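Local coordinates for bifunctional protein PutA (Bdellovibrio bacteriovorus, PDB 5UR2), which probably oxidises proline to glutamate in two steps, pairing an FAD-dependent proline dehydrogenase with an NAD+-dependent glutamate semialdehyde dehydrogenase in one chain, at residues Ile6-Leu18 with Val357-Lys369. Sequence-based numbering, arbitrary orientation.
Sequences IQSQIVSRGEEIL and VRTLAACMLYAEK
Arg13 reaches from the N-terminal helix 6-22 over to Glu368 on helix 357-369. Its CB rests on Leu365 CD2 at 3.6 Å, and CG lies over the CB of Ala361. CG stands opposite the backbone N (chi1 -180°) and the chain folds at chi2 and chi3, which lays CD beside Met364 SD and brings the guanidinium back over Leu365, whose CD2 sits above the centre of one face. At the tip, NH1 and NH2 each take one carboxylate oxygen of Glu368: NH1 to OE2 at 2.7 Å, nearly straight (172°), and NH2 to OE1 at 3.0 Å, more bent. Glu16 OE1 adds a long ion pair with Arg13 NE from well out of the guanidinium plane, by charge alone.

The helix axes approach to 8.4 Å at 122°. That closeness comes from small residues: Ala361 CB fits among Ile10, Arg13, Gly14 and Ile17, 3.7 Å from Gly14 N. Ile10 is another knob, on the other flank from Arg13, set among Arg358, Ala361, Ala362 and Leu365; its CG2 lies over a guanidinium face of Arg358, off centre, while CD1 reaches Tyr366. In the plane of that guanidinium, NH2 and NH1 both donate to Gln7 OE1, NH2 at 2.8 Å onto a lone pair. Glu335 of helix 327-343 forms a salt bridge with Arg358 NH2 and a hydrogen bond with the Tyr366 hydroxyl. At one end Ile17 CG2 packs on Val357 CG1 at 3.7 Å; at the other Lys369 NZ donates to Gln9 OE1 at 3.0 Å.

Helix 357-369 follows the sixth strand of the proline dehydrogenase barrel, so the N-terminal helix lies against the barrel's outer layer of helices. An apolar seam flanked by two arginines, each with one guanidinium face on aliphatic carbon and NH1 and NH2 turned to oxygen acceptors, implies a join set in direction by polar bonds as well as by packing.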
ATOM      1  N   ILE B   6     -39.424  45.074  16.766  1.00 41.12           N
ATOM      2  CA  ILE B   6     -40.161  44.521  15.626  1.00 44.46           C
ATOM      3  C   ILE B   6     -40.242  43.002  15.732  1.00 41.02           C
ATOM      4  O   ILE B   6     -41.278  42.399  15.430  1.00 35.09           O
ATOM      5  CB  ILE B   6     -39.503  44.951  14.296  1.00 40.70           C
ATOM      6  CG1 ILE B   6     -40.344  44.528  13.080  1.00 36.24           C
ATOM      7  CG2 ILE B   6     -38.077  44.406  14.185  1.00 35.90           C
ATOM      8  CD1 ILE B   6     -41.694  45.193  12.983  1.00 40.32           C
ATOM      9  N   GLN B   7     -39.176  42.372  16.236  1.00 37.55           N
ATOM     10  CA  GLN B   7     -39.155  40.923  16.362  1.00 36.75           C
ATOM     11  C   GLN B   7     -40.283  40.429  17.258  1.00 41.65           C
ATOM     12  O   GLN B   7     -40.827  39.344  17.026  1.00 41.67           O
ATOM     13  CB  GLN B   7     -37.785  40.466  16.866  1.00 38.70           C
ATOM     14  CG  GLN B   7     -36.680  40.775  15.844  1.00 38.73           C
ATOM     15  CD  GLN B   7     -37.028  40.267  14.434  1.00 44.86           C
ATOM     16  OE1 GLN B   7     -37.537  39.157  14.261  1.00 49.15           O
ATOM     17  NE2 GLN B   7     -36.807  41.112  13.432  1.00 41.65           N
ATOM     18  N   SER B   8     -40.642  41.204  18.285  1.00 44.78           N
ATOM     19  CA  SER B   8     -41.775  40.837  19.127  1.00 42.45           C
ATOM     20  C   SER B   8     -43.101  40.953  18.382  1.00 36.14           C
ATOM     21  O   SER B   8     -44.025  40.179  18.649  1.00 37.73           O
ATOM     22  CB  SER B   8     -41.802  41.699  20.388  1.00 43.89           C
ATOM     23  OG  SER B   8     -42.857  42.644  20.315  1.00 53.53           O
ATOM     24  N   GLN B   9     -43.236  41.929  17.483  1.00 41.08           N
ATOM     25  CA  GLN B   9     -44.486  42.048  16.733  1.00 37.02           C
ATOM     26  C   GLN B   9     -44.614  40.952  15.682  1.00 43.42           C
ATOM     27  O   GLN B   9     -45.724  40.487  15.395  1.00 42.92           O
ATOM     28  CB  GLN B   9     -44.581  43.414  16.072  1.00 35.79           C
ATOM     29  CG  GLN B   9     -44.357  44.578  17.017  1.00 48.20           C
ATOM     30  CD  GLN B   9     -44.645  45.925  16.371  1.00 54.32           C
ATOM     31  OE1 GLN B   9     -45.576  46.065  15.571  1.00 50.21           O
ATOM     32  NE2 GLN B   9     -43.844  46.925  16.720  1.00 65.19           N
ATOM     33  N   ILE B  10     -43.496  40.533  15.091  1.00 40.59           N
ATOM     34  CA  ILE B  10     -43.534  39.416  14.152  1.00 39.54           C
ATOM     35  C   ILE B  10     -43.947  38.132  14.874  1.00 38.96           C
ATOM     36  O   ILE B  10     -44.833  37.400  14.415  1.00 31.32           O
ATOM     37  CB  ILE B  10     -42.180  39.281  13.436  1.00 32.46           C
ATOM     38  CG1 ILE B  10     -41.968  40.504  12.537  1.00 33.60           C
ATOM     39  CG2 ILE B  10     -42.118  37.993  12.623  1.00 28.77           C
ATOM     40  CD1 ILE B  10     -40.601  40.588  11.937  1.00 33.68           C
ATOM     41  N   VAL B  11     -43.345  37.868  16.040  1.00 39.75           N
ATOM     42  CA  VAL B  11     -43.718  36.686  16.819  1.00 43.06           C
ATOM     43  C   VAL B  11     -45.213  36.688  17.113  1.00 44.19           C
ATOM     44  O   VAL B  11     -45.874  35.642  17.047  1.00 39.73           O
ATOM     45  CB  VAL B  11     -42.882  36.595  18.110  1.00 38.68           C
ATOM     46  CG1 VAL B  11     -43.467  35.553  19.063  1.00 35.90           C
ATOM     47  CG2 VAL B  11     -41.455  36.228  17.773  1.00 36.68           C
ATOM     48  N   SER B  12     -45.768  37.857  17.450  1.00 46.95           N
ATOM     49  CA  SER B  12     -47.201  37.955  17.724  1.00 55.42           C
ATOM     50  C   SER B  12     -48.035  37.580  16.504  1.00 53.37           C
ATOM     51  O   SER B  12     -49.056  36.893  16.629  1.00 49.08           O
ATOM     52  CB  SER B  12     -47.556  39.367  18.202  1.00 53.83           C
ATOM     53  OG  SER B  12     -46.905  39.650  19.423  1.00 54.27           O
ATOM     54  N   ARG B  13     -47.652  38.070  15.322  1.00 51.23           N
ATOM     55  CA  ARG B  13     -48.410  37.737  14.122  1.00 47.22           C
ATOM     56  C   ARG B  13     -48.359  36.241  13.838  1.00 42.78           C
ATOM     57  O   ARG B  13     -49.372  35.639  13.460  1.00 37.83           O
ATOM     58  CB  ARG B  13     -47.892  38.534  12.928  1.00 44.49           C
ATOM     59  CG  ARG B  13     -48.639  38.236  11.644  1.00 40.01           C
ATOM     60  CD  ARG B  13     -50.100  38.607  11.804  1.00 43.07           C
ATOM     61  NE  ARG B  13     -50.253  39.967  12.309  1.00 44.84           N
ATOM     62  CZ  ARG B  13     -50.317  41.053  11.546  1.00 43.07           C
ATOM     63  NH1 ARG B  13     -50.262  40.940  10.223  1.00 42.24           N
ATOM     64  NH2 ARG B  13     -50.449  42.254  12.111  1.00 36.32           N
ATOM     65  N   GLY B  14     -47.185  35.626  14.023  1.00 40.45           N
ATOM     66  CA  GLY B  14     -47.074  34.188  13.831  1.00 36.68           C
ATOM     67  C   GLY B  14     -47.926  33.400  14.808  1.00 41.77           C
ATOM     68  O   GLY B  14     -48.524  32.381  14.446  1.00 41.35           O
ATOM     69  N   GLU B  15     -48.025  33.881  16.052  1.00 43.60           N
ATOM     70  CA  GLU B  15     -48.867  33.207  17.034  1.00 45.86           C
ATOM     71  C   GLU B  15     -50.338  33.268  16.637  1.00 43.50           C
ATOM     72  O   GLU B  15     -51.072  32.288  16.815  1.00 40.87           O
ATOM     73  CB  GLU B  15     -48.657  33.821  18.419  1.00 48.15           C
ATOM     74  CG  GLU B  15     -47.301  33.495  19.038  1.00 51.41           C
ATOM     75  CD  GLU B  15     -47.077  34.206  20.365  1.00 52.44           C
ATOM     76  OE1 GLU B  15     -47.907  35.064  20.721  1.00 54.62           O
ATOM     77  OE2 GLU B  15     -46.076  33.904  21.054  1.00 52.64           O
ATOM     78  N   GLU B  16     -50.784  34.402  16.081  1.00 40.17           N
ATOM     79  CA  GLU B  16     -52.156  34.485  15.585  1.00 39.22           C
ATOM     80  C   GLU B  16     -52.399  33.492  14.461  1.00 38.35           C
ATOM     81  O   GLU B  16     -53.412  32.784  14.462  1.00 40.92           O
ATOM     82  CB  GLU B  16     -52.463  35.899  15.099  1.00 46.88           C
ATOM     83  CG  GLU B  16     -53.821  36.032  14.411  1.00 57.45           C
ATOM     84  CD  GLU B  16     -54.039  37.412  13.791  1.00 63.65           C
ATOM     85  OE1 GLU B  16     -53.202  38.316  14.035  1.00 66.89           O
ATOM     86  OE2 GLU B  16     -55.057  37.592  13.081  1.00 58.23           O
ATOM     87  N   ILE B  17     -51.453  33.393  13.518  1.00 35.58           N
ATOM     88  CA  ILE B  17     -51.618  32.498  12.375  1.00 37.78           C
ATOM     89  C   ILE B  17     -51.715  31.052  12.839  1.00 37.69           C
ATOM     90  O   ILE B  17     -52.581  30.296  12.384  1.00 39.13           O
ATOM     91  CB  ILE B  17     -50.466  32.704  11.367  1.00 34.59           C
ATOM     92  CG1 ILE B  17     -50.588  34.076  10.694  1.00 31.35           C
ATOM     93  CG2 ILE B  17     -50.399  31.559  10.361  1.00 30.61           C
ATOM     94  CD1 ILE B  17     -49.379  34.446   9.849  1.00 29.82           C
ATOM     95  N   LEU B  18     -50.854  30.654  13.772  1.00 37.74           N
ATOM     96  CA  LEU B  18     -50.907  29.288  14.282  1.00 42.74           C
ATOM     97  C   LEU B  18     -52.170  29.040  15.108  1.00 45.31           C
ATOM     98  O   LEU B  18     -52.687  27.914  15.129  1.00 41.10           O
ATOM     99  CB  LEU B  18     -49.648  28.989  15.094  1.00 41.82           C
ATOM    100  CG  LEU B  18     -48.359  28.992  14.253  1.00 39.07           C
ATOM    101  CD1 LEU B  18     -47.125  29.063  15.126  1.00 38.05           C
ATOM    102  CD2 LEU B  18     -48.278  27.769  13.373  1.00 38.88           C
ATOM    103  N   VAL B 357     -44.437  29.821   8.479  1.00 24.90           N
ATOM    104  CA  VAL B 357     -45.267  30.835   9.140  1.00 27.48           C
ATOM    105  C   VAL B 357     -44.415  32.003   9.639  1.00 28.45           C
ATOM    106  O   VAL B 357     -44.850  33.156   9.580  1.00 29.25           O
ATOM    107  CB  VAL B 357     -46.100  30.208  10.278  1.00 26.26           C
ATOM    108  CG1 VAL B 357     -46.752  31.291  11.139  1.00 26.87           C
ATOM    109  CG2 VAL B 357     -47.193  29.326   9.702  1.00 33.29           C
ATOM    110  N   ARG B 358     -43.194  31.732  10.129  1.00 27.26           N
ATOM    111  CA  ARG B 358     -42.282  32.818  10.500  1.00 28.32           C
ATOM    112  C   ARG B 358     -42.023  33.754   9.321  1.00 29.15           C
ATOM    113  O   ARG B 358     -42.224  34.975   9.425  1.00 26.18           O
ATOM    114  CB  ARG B 358     -40.962  32.252  11.034  1.00 33.01           C
ATOM    115  CG  ARG B 358     -39.777  33.232  10.972  1.00 32.07           C
ATOM    116  CD  ARG B 358     -39.917  34.395  11.958  1.00 29.46           C
ATOM    117  NE  ARG B 358     -39.065  35.533  11.587  1.00 27.90           N
ATOM    118  CZ  ARG B 358     -38.725  36.522  12.417  1.00 29.71           C
ATOM    119  NH1 ARG B 358     -39.156  36.515  13.670  1.00 24.91           N
ATOM    120  NH2 ARG B 358     -37.958  37.524  11.996  1.00 29.14           N
ATOM    121  N   THR B 359     -41.592  33.188   8.186  1.00 29.15           N
ATOM    122  CA  THR B 359     -41.334  33.969   6.975  1.00 28.37           C
ATOM    123  C   THR B 359     -42.557  34.778   6.561  1.00 23.66           C
ATOM    124  O   THR B 359     -42.460  35.979   6.273  1.00 23.63           O
ATOM    125  CB  THR B 359     -40.920  33.031   5.837  1.00 33.10           C
ATOM    126  OG1 THR B 359     -39.812  32.222   6.260  1.00 23.73           O
ATOM    127  CG2 THR B 359     -40.531  33.837   4.570  1.00 22.27           C
ATOM    128  N   LEU B 360     -43.717  34.125   6.496  1.00 24.09           N
ATOM    129  CA  LEU B 360     -44.937  34.822   6.103  1.00 32.28           C
ATOM    130  C   LEU B 360     -45.267  35.963   7.066  1.00 33.40           C
ATOM    131  O   LEU B 360     -45.649  37.056   6.632  1.00 35.27           O
ATOM    132  CB  LEU B 360     -46.100  33.829   6.023  1.00 30.06           C
ATOM    133  CG  LEU B 360     -45.946  32.688   5.005  1.00 34.20           C
ATOM    134  CD1 LEU B 360     -47.022  31.620   5.188  1.00 33.35           C
ATOM    135  CD2 LEU B 360     -46.008  33.243   3.608  1.00 33.18           C
ATOM    136  N   ALA B 361     -45.148  35.721   8.376  1.00 33.66           N
ATOM    137  CA  ALA B 361     -45.490  36.746   9.364  1.00 34.46           C
ATOM    138  C   ALA B 361     -44.533  37.932   9.294  1.00 32.79           C
ATOM    139  O   ALA B 361     -44.949  39.082   9.471  1.00 31.75           O
ATOM    140  CB  ALA B 361     -45.492  36.152  10.775  1.00 32.44           C
ATOM    141  N   ALA B 362     -43.247  37.675   9.060  1.00 24.93           N
ATOM    142  CA  ALA B 362     -42.293  38.771   8.900  1.00 26.22           C
ATOM    143  C   ALA B 362     -42.651  39.630   7.690  1.00 25.88           C
ATOM    144  O   ALA B 362     -42.684  40.862   7.775  1.00 31.82           O
ATOM    145  CB  ALA B 362     -40.875  38.213   8.767  1.00 24.96           C
ATOM    146  N   CYS B 363     -42.963  38.994   6.561  1.00 25.22           N
ATOM    147  CA  CYS B 363     -43.362  39.758   5.389  1.00 26.94           C
ATOM    148  C   CYS B 363     -44.582  40.628   5.688  1.00 31.17           C
ATOM    149  O   CYS B 363     -44.625  41.803   5.303  1.00 30.96           O
ATOM    150  CB  CYS B 363     -43.642  38.817   4.226  1.00 25.67           C
ATOM    151  SG  CYS B 363     -42.170  37.995   3.557  1.00 31.44           S
ATOM    152  N   MET B 364     -45.572  40.076   6.390  1.00 28.26           N
ATOM    153  CA  MET B 364     -46.779  40.842   6.683  1.00 26.11           C
ATOM    154  C   MET B 364     -46.446  42.098   7.462  1.00 28.67           C
ATOM    155  O   MET B 364     -46.964  43.181   7.163  1.00 30.43           O
ATOM    156  CB  MET B 364     -47.777  40.001   7.475  1.00 28.41           C
ATOM    157  CG  MET B 364     -48.419  38.869   6.704  1.00 33.85           C
ATOM    158  SD  MET B 364     -49.422  37.841   7.791  1.00 39.81           S
ATOM    159  CE  MET B 364     -50.005  36.627   6.613  1.00 43.95           C
ATOM    160  N   LEU B 365     -45.593  41.966   8.481  1.00 30.86           N
ATOM    161  CA  LEU B 365     -45.264  43.098   9.339  1.00 37.81           C
ATOM    162  C   LEU B 365     -44.437  44.131   8.588  1.00 40.79           C
ATOM    163  O   LEU B 365     -44.712  45.338   8.662  1.00 38.67           O
ATOM    164  CB  LEU B 365     -44.519  42.613  10.589  1.00 33.31           C
ATOM    165  CG  LEU B 365     -45.372  42.483  11.848  1.00 33.28           C
ATOM    166  CD1 LEU B 365     -45.861  43.841  12.311  1.00 36.90           C
ATOM    167  CD2 LEU B 365     -46.552  41.587  11.557  1.00 35.63           C
ATOM    168  N   TYR B 366     -43.429  43.669   7.840  1.00 25.51           N
ATOM    169  CA  TYR B 366     -42.605  44.580   7.055  1.00 34.49           C
ATOM    170  C   TYR B 366     -43.473  45.379   6.090  1.00 34.22           C
ATOM    171  O   TYR B 366     -43.275  46.592   5.910  1.00 29.59           O
ATOM    172  CB  TYR B 366     -41.526  43.797   6.293  1.00 39.28           C
ATOM    173  CG  TYR B 366     -40.498  43.090   7.167  1.00 37.37           C
ATOM    174  CD1 TYR B 366     -40.091  43.610   8.396  1.00 40.99           C
ATOM    175  CD2 TYR B 366     -39.970  41.870   6.773  1.00 32.85           C
ATOM    176  CE1 TYR B 366     -39.144  42.928   9.201  1.00 42.03           C
ATOM    177  CE2 TYR B 366     -39.042  41.180   7.568  1.00 39.20           C
ATOM    178  CZ  TYR B 366     -38.627  41.712   8.771  1.00 42.59           C
ATOM    179  OH  TYR B 366     -37.705  41.003   9.531  1.00 44.09           O
ATOM    180  N   ALA B 367     -44.470  44.722   5.486  1.00 30.12           N
ATOM    181  CA  ALA B 367     -45.416  45.454   4.650  1.00 31.58           C
ATOM    182  C   ALA B 367     -46.208  46.459   5.477  1.00 30.64           C
ATOM    183  O   ALA B 367     -46.436  47.594   5.040  1.00 34.84           O
ATOM    184  CB  ALA B 367     -46.357  44.485   3.929  1.00 27.84           C
ATOM    185  N   GLU B 368     -46.634  46.068   6.683  1.00 32.38           N
ATOM    186  CA  GLU B 368     -47.476  46.962   7.479  1.00 36.01           C
ATOM    187  C   GLU B 368     -46.692  48.161   7.992  1.00 34.69           C
ATOM    188  O   GLU B 368     -47.226  49.271   8.051  1.00 34.87           O
ATOM    189  CB  GLU B 368     -48.120  46.205   8.642  1.00 35.99           C
ATOM    190  CG  GLU B 368     -49.255  45.305   8.196  1.00 43.39           C
ATOM    191  CD  GLU B 368     -49.675  44.291   9.243  1.00 54.76           C
ATOM    192  OE1 GLU B 368     -49.356  44.493  10.439  1.00 55.72           O
ATOM    193  OE2 GLU B 368     -50.323  43.290   8.854  1.00 58.89           O
ATOM    194  N   LYS B 369     -45.429  47.963   8.369  1.00 38.16           N
ATOM    195  CA  LYS B 369     -44.626  49.094   8.814  1.00 37.95           C
ATOM    196  C   LYS B 369     -44.385  50.102   7.694  1.00 38.42           C
ATOM    197  O   LYS B 369     -44.097  51.267   7.989  1.00 30.15           O
ATOM    198  CB  LYS B 369     -43.295  48.609   9.386  1.00 38.69           C
ATOM    199  CG  LYS B 369     -43.429  47.822  10.695  1.00 49.10           C
ATOM    200  CD  LYS B 369     -44.122  48.642  11.788  1.00 55.63           C
ATOM    201  CE  LYS B 369     -44.277  47.864  13.100  1.00 57.92           C
ATOM    202  NZ  LYS B 369     -45.088  48.599  14.127  1.00 56.79           N
TER